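Local structure of cytosine deaminase (4R85) at residues L59-T64 against I310-Y315; L224-R229 against F257-A262; P50-P55 against L373-E378; C243-Y248 against G289-A294. The protein probably catalyses the iron-dependent hydrolytic deamination of cytosine and 5-methylcytosine, as a member of the amidohydrolase family. All coordinates share one frame; numbering follows the deposited sequence.

Interaction 1: residues L59-T64 against I310-Y315; sequences LDATLT and IQDPWY. With 17E (5-methylcytosine), chain G.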
loop_
_atom_site.group_PDB
_atom_site.type_symbol
_atom_site.label_atom_id
_atom_site.label_comp_id
_atom_site.label_asym_id
_atom_site.label_seq_id
_atom_site.Cartn_x
_atom_site.Cartn_y
_atom_site.Cartn_z
ATOM N N LEU A 59 10.592 -1.094 18.576
ATOM C CA LEU A 59 9.703 -1.727 19.556
ATOM C C LEU A 59 9.549 -0.939 20.851
ATOM O O LEU A 59 8.560 -1.104 21.561
ATOM C CB LEU A 59 10.163 -3.151 19.874
ATOM C CG LEU A 59 9.976 -4.149 18.737
ATOM C CD1 LEU A 59 10.437 -5.532 19.159
ATOM C CD2 LEU A 59 8.514 -4.158 18.288
ATOM N N ASP A 60 10.513 -0.088 21.179
ATOM C CA ASP A 60 10.375 0.697 22.403
ATOM C C ASP A 60 9.248 1.723 22.287
ATOM O O ASP A 60 8.572 2.026 23.271
ATOM C CB ASP A 60 11.702 1.343 22.843
ATOM C CG ASP A 60 12.267 2.325 21.821
ATOM O OD1 ASP A 60 13.064 3.192 22.241
ATOM O OD2 ASP A 60 11.931 2.241 20.616
ATOM N N ALA A 61 9.027 2.222 21.074
ATOM C CA ALA A 61 8.045 3.284 20.848
ATOM C C ALA A 61 6.709 2.770 20.322
ATOM O O ALA A 61 5.752 3.529 20.197
ATOM C CB ALA A 61 8.608 4.341 19.899
ATOM N N THR A 62 6.633 1.476 20.035
ATOM C CA THR A 62 5.429 0.923 19.418
ATOM C C THR A 62 4.167 1.116 20.283
ATOM O O THR A 62 4.224 1.050 21.513
ATOM C CB THR A 62 5.625 -0.570 19.053
ATOM O OG1 THR A 62 4.543 -1.009 18.227
ATOM C CG2 THR A 62 5.682 -1.420 20.318
ATOM N N LEU A 63 3.042 1.390 19.628
ATOM C CA LEU A 63 1.738 1.503 20.291
ATOM C C LEU A 63 1.654 2.698 21.244
ATOM O O LEU A 63 0.908 2.655 22.218
ATOM C CB LEU A 63 1.370 0.210 21.036
ATOM C CG LEU A 63 1.585 -1.098 20.273
ATOM C CD1 LEU A 63 1.135 -2.303 21.094
ATOM C CD2 LEU A 63 0.846 -1.049 18.943
ATOM N N THR A 64 2.424 3.749 20.974
ATOM C CA THR A 64 2.392 4.949 21.826
ATOM C C THR A 64 1.870 6.172 21.076
ATOM O O THR A 64 1.946 7.290 21.584
ATOM C CB THR A 64 3.785 5.308 22.414
ATOM O OG1 THR A 64 4.682 5.686 21.364
ATOM C CG2 THR A 64 4.376 4.144 23.200
ATOM N N ILE A 310 5.090 0.837 14.216
ATOM C CA ILE A 310 3.705 0.432 14.357
ATOM C C ILE A 310 3.040 1.280 15.442
ATOM O O ILE A 310 3.363 1.162 16.629
ATOM C CB ILE A 310 3.581 -1.075 14.648
ATOM C CG1 ILE A 310 4.074 -1.874 13.426
ATOM C CG2 ILE A 310 2.140 -1.436 14.984
ATOM C CD1 ILE A 310 3.918 -3.392 13.537
ATOM N N GLN A 311 2.133 2.154 15.004
ATOM C CA GLN A 311 1.348 3.030 15.869
ATOM C C GLN A 311 2.191 3.798 16.879
ATOM O O GLN A 311 1.981 3.694 18.087
ATOM C CB GLN A 311 0.254 2.229 16.575
ATOM C CG GLN A 311 -0.719 1.559 15.620
ATOM C CD GLN A 311 -1.749 0.706 16.336
ATOM O OE1 GLN A 311 -1.621 -0.518 16.402
ATOM N NE2 GLN A 311 -2.783 1.348 16.866
ATOM N N ASP A 312 3.131 4.591 16.387
ATOM C CA ASP A 312 4.068 5.249 17.283
ATOM C C ASP A 312 4.058 6.781 17.045
ATOM O O ASP A 312 3.205 7.269 16.287
ATOM C CB ASP A 312 5.453 4.554 17.182
ATOM C CG ASP A 312 6.210 4.887 15.901
ATOM O OD1 ASP A 312 7.281 4.274 15.683
ATOM O OD2 ASP A 312 5.766 5.751 15.117
ATOM N N PRO A 313 4.970 7.547 17.685
ATOM C CA PRO A 313 4.849 9.001 17.481
ATOM C C PRO A 313 5.108 9.470 16.036
ATOM O O PRO A 313 4.747 10.595 15.707
ATOM C CB PRO A 313 5.938 9.576 18.395
ATOM C CG PRO A 313 6.174 8.525 19.427
ATOM C CD PRO A 313 5.985 7.226 18.713
ATOM N N TRP A 314 5.700 8.622 15.198
ATOM C CA TRP A 314 6.039 9.008 13.828
ATOM C C TRP A 314 5.005 8.539 12.805
ATOM O O TRP A 314 4.857 9.143 11.742
ATOM C CB TRP A 314 7.423 8.472 13.434
ATOM C CG TRP A 314 8.525 9.119 14.193
ATOM C CD1 TRP A 314 9.207 10.257 13.848
ATOM C CD2 TRP A 314 9.074 8.678 15.442
ATOM N NE1 TRP A 314 10.150 10.550 14.811
ATOM C CE2 TRP A 314 10.085 9.598 15.801
ATOM C CE3 TRP A 314 8.809 7.595 16.290
ATOM C CZ2 TRP A 314 10.832 9.469 16.985
ATOM C CZ3 TRP A 314 9.553 7.465 17.470
ATOM C CH2 TRP A 314 10.549 8.402 17.803
ATOM N N TYR A 315 4.292 7.466 13.126
ATOM C CA TYR A 315 3.472 6.784 12.131
ATOM C C TYR A 315 2.251 6.134 12.780
ATOM O O TYR A 315 2.391 5.263 13.631
ATOM C CB TYR A 315 4.343 5.736 11.427
ATOM C CG TYR A 315 3.658 4.958 10.326
ATOM C CD1 TYR A 315 3.202 3.662 10.548
ATOM C CD2 TYR A 315 3.489 5.509 9.061
ATOM C CE1 TYR A 315 2.596 2.929 9.536
ATOM C CE2 TYR A 315 2.881 4.780 8.036
ATOM C CZ TYR A 315 2.440 3.494 8.283
ATOM O OH TYR A 315 1.832 2.768 7.275
HETATM N N1 17E G . 13.243 7.880 15.074
HETATM C C2 17E G . 13.859 8.265 13.956
HETATM O O2 17E G . 14.949 9.093 14.039
HETATM N N3 17E G . 13.444 7.860 12.752
HETATM C C4 17E G . 12.378 7.050 12.638
HETATM N N4 17E G . 11.942 6.626 11.346
HETATM C C5 17E G . 11.701 6.619 13.781
HETATM C C6 17E G . 12.173 7.062 15.014
HETATM C CM5 17E G . 10.515 5.715 13.673
#
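T62 and L63 grip one protruding carbonyl, that of I310: T62 OG1 donates to I310 O at 2.9 Å, and L63 N reaches the same oxygen at 3.0 Å in the carbonyl plane, with an N-H...O angle of 161°. T62 OG1 stands anti to its backbone N (chi1 -169°), on the side of I310, and is also hydrogen-bonded to T102. The methyl CD2 of L63 rests 3.6 Å from Q311 OE1. Farther along, the A61 methyl fills a notch between the proline and the indole, with A61 CB 4.1 Å from both P313 CD and W314 CZ3; it meets the indole at its edge. The type II turn A61-T64 is tied by T64 OG1 to A61 O, and T64 OG1 lies 3.3 Å from P313 CD. The W314 indole is sandwiched: P313 CB lies under one face, toward the rim, while 5-methylcytosine covers the other, its C6 3.2 Å above the plane and over the centre. D312 OD2 accepts from W314 N in an Asx turn and D312 OD1 bonds to S309 OG, consistent with a fixed indole, whose NE1 bonds to L76 O. The two loops follow strands 47-57 and 303-305, the first and last of the TIM barrel, and the contact is flanked by helices 76-87, 92-108 and 271-277.

Interaction 2: residues L224-R229 against F257-A262; sequences LAEEAR and FRLLKA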
loop_
_atom_site.group_PDB
_atom_site.type_symbol
_atom_site.label_atom_id
_atom_site.label_comp_id
_atom_site.label_asym_id
_atom_site.label_seq_id
_atom_site.Cartn_x
_atom_site.Cartn_y
_atom_site.Cartn_z
ATOM N N LEU A 224 30.108 6.624 6.552
ATOM C CA LEU A 224 29.835 5.300 7.083
ATOM C C LEU A 224 30.396 4.201 6.169
ATOM O O LEU A 224 31.052 3.258 6.636
ATOM C CB LEU A 224 28.321 5.123 7.262
ATOM C CG LEU A 224 27.844 3.745 7.735
ATOM C CD1 LEU A 224 28.347 3.466 9.138
ATOM C CD2 LEU A 224 26.324 3.633 7.681
ATOM N N ALA A 225 30.138 4.322 4.875
ATOM C CA ALA A 225 30.585 3.304 3.919
ATOM C C ALA A 225 32.109 3.264 3.863
ATOM O O ALA A 225 32.708 2.183 3.793
ATOM C CB ALA A 225 29.990 3.565 2.527
ATOM N N GLU A 226 32.748 4.432 3.910
ATOM C CA GLU A 226 34.212 4.436 3.889
ATOM C C GLU A 226 34.823 3.806 5.148
ATOM O O GLU A 226 35.794 3.061 5.060
ATOM C CB GLU A 226 34.777 5.837 3.612
ATOM C CG GLU A 226 36.316 5.960 3.693
ATOM C CD GLU A 226 37.089 5.166 2.625
ATOM O OE1 GLU A 226 36.479 4.468 1.789
ATOM O OE2 GLU A 226 38.335 5.254 2.625
ATOM N N GLU A 227 34.258 4.097 6.320
ATOM C CA GLU A 227 34.755 3.462 7.534
ATOM C C GLU A 227 34.579 1.953 7.458
ATOM O O GLU A 227 35.466 1.195 7.846
ATOM C CB GLU A 227 34.040 4.028 8.767
ATOM C CG GLU A 227 34.479 5.461 9.076
ATOM C CD GLU A 227 36.002 5.576 9.135
ATOM O OE1 GLU A 227 36.571 6.440 8.423
ATOM O OE2 GLU A 227 36.633 4.794 9.886
ATOM N N ALA A 228 33.423 1.515 6.971
ATOM C CA ALA A 228 33.172 0.090 6.847
ATOM C C ALA A 228 34.189 -0.562 5.903
ATOM O O ALA A 228 34.685 -1.660 6.177
ATOM C CB ALA A 228 31.764 -0.147 6.356
ATOM N N ARG A 229 34.498 0.119 4.798
ATOM C CA ARG A 229 35.420 -0.428 3.787
ATOM C C ARG A 229 36.836 -0.545 4.351
ATOM O O ARG A 229 37.471 -1.594 4.260
ATOM C CB ARG A 229 35.435 0.448 2.521
ATOM C CG ARG A 229 36.274 -0.149 1.368
ATOM C CD ARG A 229 36.614 0.887 0.288
ATOM N NE ARG A 229 37.481 1.938 0.817
ATOM C CZ ARG A 229 38.808 1.858 0.880
ATOM N NH1 ARG A 229 39.431 0.776 0.431
ATOM N NH2 ARG A 229 39.514 2.865 1.389
ATOM N N PHE A 257 28.176 5.412 -5.685
ATOM C CA PHE A 257 27.852 3.986 -5.848
ATOM C C PHE A 257 29.090 3.092 -5.943
ATOM O O PHE A 257 29.044 1.911 -5.603
ATOM C CB PHE A 257 26.957 3.758 -7.080
ATOM C CG PHE A 257 25.496 3.649 -6.749
ATOM C CD1 PHE A 257 24.738 2.605 -7.253
ATOM C CD2 PHE A 257 24.887 4.581 -5.921
ATOM C CE1 PHE A 257 23.400 2.487 -6.950
ATOM C CE2 PHE A 257 23.537 4.483 -5.618
ATOM C CZ PHE A 257 22.790 3.434 -6.132
ATOM N N ARG A 258 30.195 3.644 -6.420
ATOM C CA ARG A 258 31.414 2.855 -6.500
ATOM C C ARG A 258 31.908 2.489 -5.102
ATOM O O ARG A 258 32.306 1.353 -4.852
ATOM C CB ARG A 258 32.469 3.616 -7.299
ATOM C CG ARG A 258 31.992 3.923 -8.719
ATOM C CD ARG A 258 32.880 4.936 -9.418
ATOM N NE ARG A 258 34.163 4.359 -9.800
ATOM C CZ ARG A 258 34.359 3.651 -10.910
ATOM N NH1 ARG A 258 35.561 3.159 -11.185
ATOM N NH2 ARG A 258 33.352 3.422 -11.737
ATOM N N LEU A 259 31.869 3.458 -4.192
ATOM C CA LEU A 259 32.213 3.218 -2.794
ATOM C C LEU A 259 31.191 2.278 -2.160
ATOM O O LEU A 259 31.551 1.374 -1.405
ATOM C CB LEU A 259 32.213 4.541 -2.013
ATOM C CG LEU A 259 32.300 4.416 -0.487
ATOM C CD1 LEU A 259 33.530 3.603 -0.069
ATOM C CD2 LEU A 259 32.321 5.806 0.160
ATOM N N LEU A 260 29.911 2.498 -2.456
ATOM C CA LEU A 260 28.864 1.707 -1.816
ATOM C C LEU A 260 29.055 0.233 -2.146
ATOM O O LEU A 260 28.976 -0.619 -1.260
ATOM C CB LEU A 260 27.468 2.181 -2.224
ATOM C CG LEU A 260 27.058 3.593 -1.795
ATOM C CD1 LEU A 260 25.581 3.840 -2.105
ATOM C CD2 LEU A 260 27.326 3.818 -0.293
ATOM N N LYS A 261 29.335 -0.053 -3.419
ATOM C CA LYS A 261 29.624 -1.414 -3.860
ATOM C C LYS A 261 30.873 -1.989 -3.191
ATOM O O LYS A 261 30.855 -3.117 -2.698
ATOM C CB LYS A 261 29.799 -1.460 -5.380
ATOM C CG LYS A 261 30.025 -2.865 -5.920
ATOM C CD LYS A 261 28.867 -3.772 -5.524
ATOM C CE LYS A 261 28.957 -5.137 -6.189
ATOM N NZ LYS A 261 27.961 -6.072 -5.596
ATOM N N ALA A 262 31.956 -1.215 -3.190
ATOM C CA ALA A 262 33.224 -1.676 -2.633
ATOM C C ALA A 262 33.122 -1.913 -1.123
ATOM O O ALA A 262 33.786 -2.798 -0.583
ATOM C CB ALA A 262 34.328 -0.679 -2.939
#
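L259 holds CG anti to its backbone N (chi1 169°), which sets CG against A225 on the facing helix, whereas L260 has CG anti to its carbonyl carbon (chi1 -65°), and its methyl CD2 meets the same alanine. The pair joins two successive outer helices of the TIM barrel, 220-231 and 250-263, which run in broadly the same direction as expected for the repeating beta-alpha unit. Their local axes approach to 9.1 Å at an angle of 38°. A225 CB is the small bump at the crossing, received between two leucines: L259 CG and L260 CD2 each lie 3.9 Å from A225 CB. The contact is apolar here, and no hydrogen bond links 224-229 with 257-262.

Toward the outside, L259 crosses both E226 and R229 at about a right angle. These two form a side-on salt bridge within their own helix: R229 NE and NH2 each take one carboxylate oxygen of E226 in nearly straight bonds, close to the guanidinium plane. The inner side of the contact is backed by helix 293-298, where L260 packs on L296. At the outer side, L259 CD1 lies 3.6 Å from E226 OE1 and 4.1 Å from R229 CD, meeting the guanidinium near its plane, at the edge.

Interaction 3: residues P50-P55 against L373-E378; sequences PPFVEP and LILDAE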
loop_
_atom_site.group_PDB
_atom_site.type_symbol
_atom_site.label_atom_id
_atom_site.label_comp_id
_atom_site.label_asym_id
_atom_site.label_seq_id
_atom_site.Cartn_x
_atom_site.Cartn_y
_atom_site.Cartn_z
ATOM N N PRO A 50 11.360 -19.484 3.726
ATOM C CA PRO A 50 11.876 -19.178 5.062
ATOM C C PRO A 50 11.068 -18.007 5.656
ATOM O O PRO A 50 10.364 -17.309 4.917
ATOM C CB PRO A 50 13.332 -18.786 4.783
ATOM C CG PRO A 50 13.328 -18.302 3.351
ATOM C CD PRO A 50 12.359 -19.226 2.672
ATOM N N PRO A 51 11.138 -17.806 6.982
ATOM C CA PRO A 51 10.254 -16.814 7.615
ATOM C C PRO A 51 10.482 -15.398 7.110
ATOM O O PRO A 51 11.567 -15.061 6.625
ATOM C CB PRO A 51 10.634 -16.894 9.100
ATOM C CG PRO A 51 11.320 -18.237 9.254
ATOM C CD PRO A 51 12.010 -18.485 7.959
ATOM N N PHE A 52 9.458 -14.563 7.214
ATOM C CA PHE A 52 9.653 -13.157 6.905
ATOM C C PHE A 52 10.582 -12.546 7.954
ATOM O O PHE A 52 10.680 -13.048 9.079
ATOM C CB PHE A 52 8.320 -12.413 6.867
ATOM C CG PHE A 52 7.480 -12.735 5.657
ATOM C CD1 PHE A 52 6.233 -13.313 5.797
ATOM C CD2 PHE A 52 7.943 -12.449 4.378
ATOM C CE1 PHE A 52 5.455 -13.608 4.685
ATOM C CE2 PHE A 52 7.174 -12.739 3.265
ATOM C CZ PHE A 52 5.926 -13.323 3.419
ATOM N N VAL A 53 11.263 -11.469 7.573
ATOM C CA VAL A 53 12.168 -10.767 8.466
ATOM C C VAL A 53 11.693 -9.326 8.625
ATOM O O VAL A 53 11.253 -8.700 7.664
ATOM C CB VAL A 53 13.606 -10.774 7.895
ATOM C CG1 VAL A 53 14.571 -10.050 8.826
ATOM C CG2 VAL A 53 14.073 -12.198 7.619
ATOM N N GLU A 54 11.748 -8.816 9.849
ATOM C CA GLU A 54 11.517 -7.402 10.097
ATOM C C GLU A 54 12.838 -6.825 10.561
ATOM O O GLU A 54 13.136 -6.839 11.751
ATOM C CB GLU A 54 10.454 -7.204 11.176
ATOM C CG GLU A 54 10.238 -5.730 11.530
ATOM C CD GLU A 54 10.241 -4.837 10.290
ATOM O OE1 GLU A 54 9.193 -4.762 9.610
ATOM O OE2 GLU A 54 11.291 -4.222 9.985
ATOM N N PRO A 55 13.646 -6.326 9.619
ATOM C CA PRO A 55 15.023 -5.942 9.942
ATOM C C PRO A 55 15.142 -4.549 10.543
ATOM O O PRO A 55 16.264 -4.130 10.827
ATOM C CB PRO A 55 15.714 -5.964 8.572
ATOM C CG PRO A 55 14.613 -5.575 7.617
ATOM C CD PRO A 55 13.345 -6.180 8.184
ATOM N N LEU A 373 7.524 -20.987 6.494
ATOM C CA LEU A 373 6.118 -20.651 6.365
ATOM C C LEU A 373 5.519 -21.334 5.154
ATOM O O LEU A 373 6.220 -21.649 4.185
ATOM C CB LEU A 373 5.936 -19.142 6.173
ATOM C CG LEU A 373 6.663 -18.170 7.098
ATOM C CD1 LEU A 373 6.376 -16.743 6.659
ATOM C CD2 LEU A 373 6.259 -18.383 8.551
ATOM N N ILE A 374 4.218 -21.561 5.210
ATOM C CA ILE A 374 3.466 -21.903 4.015
ATOM C C ILE A 374 2.553 -20.719 3.696
ATOM O O ILE A 374 1.717 -20.341 4.514
ATOM C CB ILE A 374 2.647 -23.186 4.204
ATOM C CG1 ILE A 374 3.582 -24.381 4.435
ATOM C CG2 ILE A 374 1.747 -23.427 2.991
ATOM C CD1 ILE A 374 2.872 -25.649 4.804
ATOM N N LEU A 375 2.750 -20.119 2.527
ATOM C CA LEU A 375 2.004 -18.935 2.095
ATOM C C LEU A 375 0.888 -19.348 1.151
ATOM O O LEU A 375 1.075 -20.248 0.341
ATOM C CB LEU A 375 2.913 -17.993 1.320
ATOM C CG LEU A 375 3.763 -16.907 1.944
ATOM C CD1 LEU A 375 4.349 -16.079 0.819
ATOM C CD2 LEU A 375 2.927 -16.036 2.883
ATOM N N ASP A 376 -0.257 -18.672 1.227
ATOM C CA ASP A 376 -1.393 -18.994 0.369
ATOM C C ASP A 376 -1.231 -18.379 -1.027
ATOM O O ASP A 376 -2.045 -17.558 -1.458
ATOM C CB ASP A 376 -2.700 -18.528 1.014
ATOM C CG ASP A 376 -3.936 -19.085 0.320
ATOM O OD1 ASP A 376 -3.833 -20.136 -0.357
ATOM O OD2 ASP A 376 -5.016 -18.467 0.462
ATOM N N ALA A 377 -0.171 -18.787 -1.717
ATOM C CA ALA A 377 0.119 -18.341 -3.075
ATOM C C ALA A 377 1.171 -19.278 -3.652
ATOM O O ALA A 377 1.848 -19.970 -2.899
ATOM C CB ALA A 377 0.636 -16.925 -3.063
ATOM N N GLU A 378 1.325 -19.295 -4.975
ATOM C CA GLU A 378 2.223 -20.266 -5.606
ATOM C C GLU A 378 3.566 -19.692 -6.066
ATOM O O GLU A 378 4.467 -20.443 -6.434
ATOM C CB GLU A 378 1.531 -20.973 -6.777
ATOM C CG GLU A 378 1.298 -20.090 -7.985
ATOM C CD GLU A 378 -0.061 -19.429 -7.971
ATOM O OE1 GLU A 378 -0.458 -18.897 -6.909
ATOM O OE2 GLU A 378 -0.736 -19.454 -9.027
#
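F52 turns its CD1, CE1 and CZ atoms to two leucines of the opposite segment, L373 and L375. The closest approach is from ring atom F52 CD1 to the methyl L373 CD1, 3.5 Å, the two side chains crossing at about a right angle. L375 instead meets the phenylalanine tip to tip: L375 CD2 lies near the ring plane, at its edge, 3.9 Å from F52 CE1. With CG anti to the carbonyl carbon (chi1 -48°), L373 also sets CG against the extended P50-P51 backbone ahead of the strand, 3.9 Å from P51 CA.

The contact joins strand 47-57, the first of the barrel, to strand 372-375, its antiparallel neighbour on the side leading to strands 390-395 and 398-403. V390 and V111, together with I322 and L323 of helix 322-332, pack round the same phenylalanine in an apolar cluster.

No hydrogen bond links the two segments; the backbone of F52 pairs with G110 and Q112 instead, and P51 O accepts from Y362 OH. The join between the barrel and these later strands therefore rests at this point on the fit of buried hydrocarbon, without directional polar bonds between the segments.

Interaction 4: residues C243-Y248 against G289-A294; sequences CAMGSY and GVTRVA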
loop_
_atom_site.group_PDB
_atom_site.type_symbol
_atom_site.label_atom_id
_atom_site.label_comp_id
_atom_site.label_asym_id
_atom_site.label_seq_id
_atom_site.Cartn_x
_atom_site.Cartn_y
_atom_site.Cartn_z
ATOM N N CYS A 243 17.261 8.291 3.020
ATOM C CA CYS A 243 16.278 9.059 2.253
ATOM C C CYS A 243 16.909 10.157 1.393
ATOM O O CYS A 243 16.458 10.420 0.272
ATOM C CB CYS A 243 15.239 9.677 3.189
ATOM S SG CYS A 243 14.387 8.443 4.204
ATOM N N ALA A 244 17.936 10.810 1.927
ATOM C CA ALA A 244 18.624 11.864 1.176
ATOM C C ALA A 244 19.155 11.374 -0.180
ATOM O O ALA A 244 19.257 12.155 -1.126
ATOM C CB ALA A 244 19.756 12.461 2.013
ATOM N N MET A 245 19.503 10.093 -0.283
ATOM C CA MET A 245 19.981 9.577 -1.563
ATOM C C MET A 245 18.929 9.773 -2.663
ATOM O O MET A 245 19.264 10.018 -3.814
ATOM C CB MET A 245 20.395 8.106 -1.471
ATOM C CG MET A 245 21.118 7.641 -2.725
ATOM S SD MET A 245 21.114 5.843 -2.882
ATOM C CE MET A 245 21.954 5.420 -1.369
ATOM N N GLY A 246 17.654 9.698 -2.300
ATOM C CA GLY A 246 16.591 9.991 -3.250
ATOM C C GLY A 246 16.536 11.440 -3.717
ATOM O O GLY A 246 15.771 11.773 -4.622
ATOM N N SER A 247 17.348 12.306 -3.111
ATOM C CA SER A 247 17.461 13.682 -3.576
ATOM C C SER A 247 18.890 14.077 -3.999
ATOM O O SER A 247 19.135 15.249 -4.298
ATOM C CB SER A 247 16.961 14.645 -2.485
ATOM O OG SER A 247 15.600 14.375 -2.156
ATOM N N TYR A 248 19.834 13.126 -4.015
ATOM C CA TYR A 248 21.234 13.477 -4.301
ATOM C C TYR A 248 21.429 14.029 -5.702
ATOM O O TYR A 248 20.710 13.679 -6.644
ATOM C CB TYR A 248 22.196 12.281 -4.145
ATOM C CG TYR A 248 22.602 11.947 -2.728
ATOM C CD1 TYR A 248 22.355 12.833 -1.680
ATOM C CD2 TYR A 248 23.234 10.742 -2.438
ATOM C CE1 TYR A 248 22.721 12.513 -0.383
ATOM C CE2 TYR A 248 23.604 10.415 -1.145
ATOM C CZ TYR A 248 23.342 11.303 -0.124
ATOM O OH TYR A 248 23.711 10.974 1.163
ATOM N N GLY A 289 10.902 10.914 -1.699
ATOM C CA GLY A 289 11.805 10.903 -0.559
ATOM C C GLY A 289 12.308 9.545 -0.111
ATOM O O GLY A 289 12.749 9.386 1.026
ATOM N N VAL A 290 12.251 8.557 -1.003
ATOM C CA VAL A 290 12.711 7.217 -0.682
ATOM C C VAL A 290 14.062 6.993 -1.363
ATOM O O VAL A 290 14.324 7.559 -2.417
ATOM C CB VAL A 290 11.658 6.174 -1.136
ATOM C CG1 VAL A 290 12.164 4.756 -0.983
ATOM C CG2 VAL A 290 10.365 6.374 -0.345
ATOM N N THR A 291 14.928 6.208 -0.736
ATOM C CA THR A 291 16.245 5.913 -1.298
ATOM C C THR A 291 16.148 5.185 -2.661
ATOM O O THR A 291 15.054 4.792 -3.108
ATOM C CB THR A 291 17.099 5.105 -0.280
ATOM O OG1 THR A 291 18.471 5.099 -0.689
ATOM C CG2 THR A 291 16.588 3.671 -0.137
ATOM N N ARG A 292 17.284 5.006 -3.329
ATOM C CA ARG A 292 17.262 4.489 -4.706
ATOM C C ARG A 292 17.337 2.967 -4.704
ATOM O O ARG A 292 18.326 2.384 -5.141
ATOM C CB ARG A 292 18.414 5.079 -5.514
ATOM C CG ARG A 292 18.469 6.603 -5.481
ATOM C CD ARG A 292 19.486 7.127 -6.498
ATOM N NE ARG A 292 19.632 8.578 -6.384
ATOM C CZ ARG A 292 20.238 9.359 -7.270
ATOM N NH1 ARG A 292 20.322 10.662 -7.047
ATOM N NH2 ARG A 292 20.767 8.845 -8.371
ATOM N N VAL A 293 16.278 2.341 -4.206
ATOM C CA VAL A 293 16.242 0.901 -3.976
ATOM C C VAL A 293 16.492 0.086 -5.247
ATOM O O VAL A 293 17.297 -0.850 -5.247
ATOM C CB VAL A 293 14.882 0.474 -3.376
ATOM C CG1 VAL A 293 14.792 -1.050 -3.277
ATOM C CG2 VAL A 293 14.663 1.136 -2.000
ATOM N N ALA A 294 15.794 0.420 -6.325
ATOM C CA ALA A 294 15.946 -0.357 -7.555
ATOM C C ALA A 294 17.380 -0.262 -8.082
ATOM O O ALA A 294 17.964 -1.245 -8.543
ATOM C CB ALA A 294 14.954 0.109 -8.607
HETATM O O HOH W 1 12.705 11.165 -4.423
#
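R292 reaches over M245 and gives its NE to the backbone oxygen M245 O, 3.0 Å away with an N-H...O angle of 156°. The donor sits above the carbonyl plane, 41° out of it, while Y248 N approaches M245 O from the opposite face, so two firm bonds grip this oxygen; R292 NH1 adds a weak one. The aliphatic part of R292, extended from CG to NE, crosses the methionine side chain, with R292 CG 3.8 Å from M245 SD. T291 presses on the same sulphur, its OG1 3.5 Å from M245 SD. Beside this, the two segments come together backbone to backbone: G246 CA makes a CA-H...O contact of 3.4 Å with V290 O, and a CB at this position would clash with that oxygen. C243 CB lies 3.3 Å from G289 O, a buried oxygen with no polar partner in the model, and a water bridges G246 O to G289 N.

In the next shell, N250 OD1 accepts from R292 NH1, T291 OG1 is bonded to T242 OG1, and W284 of the second subunit makes a cation-pi contact with R292. The Y248 ring lies flat on the 3-10 segment 243-247, M245 CA over its centre, and its hydroxyl bonds to S218 O. This segment lies in the loop between TIM-barrel strand 237-240 and helix 250-263, on the active-site side, the C243 side chain about 8 Å from bound 5-methylcytosine. R292 is the N-cap of helix 293-298; strand 266-269 and helix 271-277 also pack against the contact.

Overall arrangement
Interactions 1, 3 and 4 are buried, whereas interaction 2 reaches the outer surface of the barrel. Interactions 1 and 3 adjoin along the chain: interaction 3 lies on strand 47-57 and is wholly apolar, while interaction 1 pairs the following loop with the segment whose W314 faces the ligand and adds hydrogen bonds. Interactions 2 and 4 touch, F257 CE2 lying 3.9 Å from M245 SD: interaction 2 uses helix 250-263 itself, and interaction 4 packs M245 on that helix and leads into helix 293-298, on which L260 also rests. One is alanine-leucine packing fringed by a salt bridge, the other an arginine-to-carbonyl grip. Interactions 1 and 4 both meet the second subunit, their centres about 24 Å apart.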